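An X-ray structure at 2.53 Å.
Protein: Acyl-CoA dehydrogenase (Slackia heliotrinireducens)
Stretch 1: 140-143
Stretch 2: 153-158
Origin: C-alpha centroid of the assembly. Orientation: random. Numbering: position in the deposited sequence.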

# COMPACT_ATOMS: atom_id res chain seq x y z
N MSE A 140 -18.46 -27.07 13.17
CA MSE A 140 -19.56 -27.61 12.38
C MSE A 140 -20.70 -28.14 13.27
O MSE A 140 -20.46 -28.96 14.16
CB MSE A 140 -19.06 -28.73 11.46
CG MSE A 140 -20.17 -29.64 10.95
SE MSE A 140 -19.61 -30.91 9.57
CE MSE A 140 -18.83 -29.63 8.29
N ARG A 141 -21.92 -27.70 12.99
CA ARG A 141 -23.05 -27.99 13.87
C ARG A 141 -24.22 -28.74 13.20
O ARG A 141 -25.28 -28.88 13.81
CB ARG A 141 -23.56 -26.68 14.49
CG ARG A 141 -22.56 -25.98 15.42
CD ARG A 141 -21.84 -26.98 16.35
NE ARG A 141 -20.91 -26.37 17.30
CZ ARG A 141 -19.65 -26.01 17.02
NH1 ARG A 141 -19.15 -26.18 15.80
NH2 ARG A 141 -18.89 -25.47 17.97
N THR A 142 -24.04 -29.23 11.98
CA THR A 142 -25.08 -30.01 11.31
C THR A 142 -25.00 -31.48 11.72
O THR A 142 -23.99 -32.14 11.48
CB THR A 142 -25.01 -29.90 9.75
OG1 THR A 142 -25.40 -28.59 9.34
CG2 THR A 142 -25.94 -30.89 9.08
N HIS A 143 -26.07 -31.99 12.32
CA HIS A 143 -26.08 -33.33 12.91
C HIS A 143 -27.04 -34.29 12.21
O HIS A 143 -28.01 -33.86 11.59
CB HIS A 143 -26.48 -33.24 14.38
CG HIS A 143 -25.53 -32.44 15.22
ND1 HIS A 143 -24.17 -32.56 15.13
CD2 HIS A 143 -25.77 -31.50 16.17
CE1 HIS A 143 -23.59 -31.73 15.98
NE2 HIS A 143 -24.54 -31.08 16.62
N MSE A 153 -31.96 -35.26 10.25
CA MSE A 153 -30.88 -34.31 10.03
C MSE A 153 -31.29 -32.87 10.34
O MSE A 153 -32.37 -32.43 9.94
CB MSE A 153 -30.38 -34.41 8.58
CG MSE A 153 -29.28 -33.41 8.25
SE MSE A 153 -28.72 -33.42 6.36
CE MSE A 153 -27.59 -35.01 6.36
N ASN A 154 -30.42 -32.16 11.06
CA ASN A 154 -30.65 -30.77 11.44
C ASN A 154 -29.38 -29.96 11.31
O ASN A 154 -28.33 -30.36 11.81
CB ASN A 154 -31.19 -30.67 12.86
CG ASN A 154 -32.64 -31.07 12.98
OD1 ASN A 154 -33.54 -30.34 12.54
ND2 ASN A 154 -32.88 -32.24 13.57
N GLY A 155 -29.49 -28.83 10.63
CA GLY A 155 -28.35 -27.98 10.37
C GLY A 155 -28.67 -26.95 9.31
O GLY A 155 -29.76 -26.96 8.73
N THR A 156 -27.72 -26.07 9.05
CA THR A 156 -27.87 -25.00 8.08
C THR A 156 -26.58 -24.86 7.28
O THR A 156 -25.51 -24.67 7.85
CB THR A 156 -28.20 -23.65 8.73
OG1 THR A 156 -29.54 -23.66 9.19
CG2 THR A 156 -28.05 -22.52 7.73
N LYS A 157 -26.69 -24.97 5.97
CA LYS A 157 -25.52 -24.86 5.13
C LYS A 157 -25.58 -23.54 4.39
O LYS A 157 -26.65 -23.07 4.01
CB LYS A 157 -25.43 -26.04 4.17
CG LYS A 157 -25.20 -27.35 4.86
CD LYS A 157 -23.89 -27.37 5.65
CE LYS A 157 -23.62 -28.77 6.16
NZ LYS A 157 -22.33 -28.91 6.91
N MSE A 158 -24.41 -22.95 4.22
CA MSE A 158 -24.26 -21.60 3.70
C MSE A 158 -23.50 -21.63 2.39
O MSE A 158 -22.72 -22.55 2.15
CB MSE A 158 -23.53 -20.74 4.73
CG MSE A 158 -23.75 -19.25 4.60
SE MSE A 158 -23.96 -18.45 6.36
CE MSE A 158 -25.59 -19.40 6.87

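The contact between residues 140-143 and 153-158 is a small antiparallel backbone pairing, closed by two hydrogen bonds between H143 and N154 and extended beyond them by one threonine packed against a glycine. It illustrates a general principle: a reciprocal pair of peptide hydrogen bonds can join two backbones closely where the neighbouring residues leave them room.

The pairing itself is compact. H143 N donates to N154 O at 2.8 Å, and N154 N returns a bond to H143 O at 3.0 Å; both are nearly straight, with N-H...O angles of 160° and 165°. The two residues thus satisfy one another's amide and carbonyl groups, as expected of a hydrogen-bonded antiparallel pair, and their CA atoms lie 5.4 Å apart. The same carbonyls also receive CA-H...O contacts, from T142 CA to N154 O and from M153 CA to H143 O, each at 3.3 Å. Such contacts are weaker than the amide bonds, but they occupy the space around each acceptor with a polarised C-H group.

The side chains of H143 and N154 project to the same face of the sheet. They remain partly exposed, a fitting position for two polar residues whose hydrogen bonds across this contact are made by the backbone. The N154 amide group finds its hydrogen bonds elsewhere in the structure.

Next to this pair the chains come closer still, with the CA atoms of T142 and G155 only 4.0 Å apart. T142, the residue most covered by the opposing stretch, is buried and adopts the m rotamer, which brings OG1 to 3.2 Å from G155 CA. Glycine suits this point for a steric reason: a CB at G155 would point toward the other stretch and lie 1.9 Å from T142 OG1, an outright clash. The threonine is equally apt, being short enough to fit beside the strand while offering both a hydroxyl and a methyl. Its CG2 approaches M153 CG at 4.3 Å, adding a modest apolar contact with the buried selenomethionine.

Farther along, K157 sets out sideways, but the end of its long side chain comes nearer to the first stretch. K157 CE lies 3.6 Å from T142 OG1, and K157 NZ lies 3.8 Å from M140 CE. The lysine's aliphatic portion thereby helps to cover the threonine, while NZ of this buried residue is hydrogen-bonded elsewhere. Altogether the two stretches bury 313 Å².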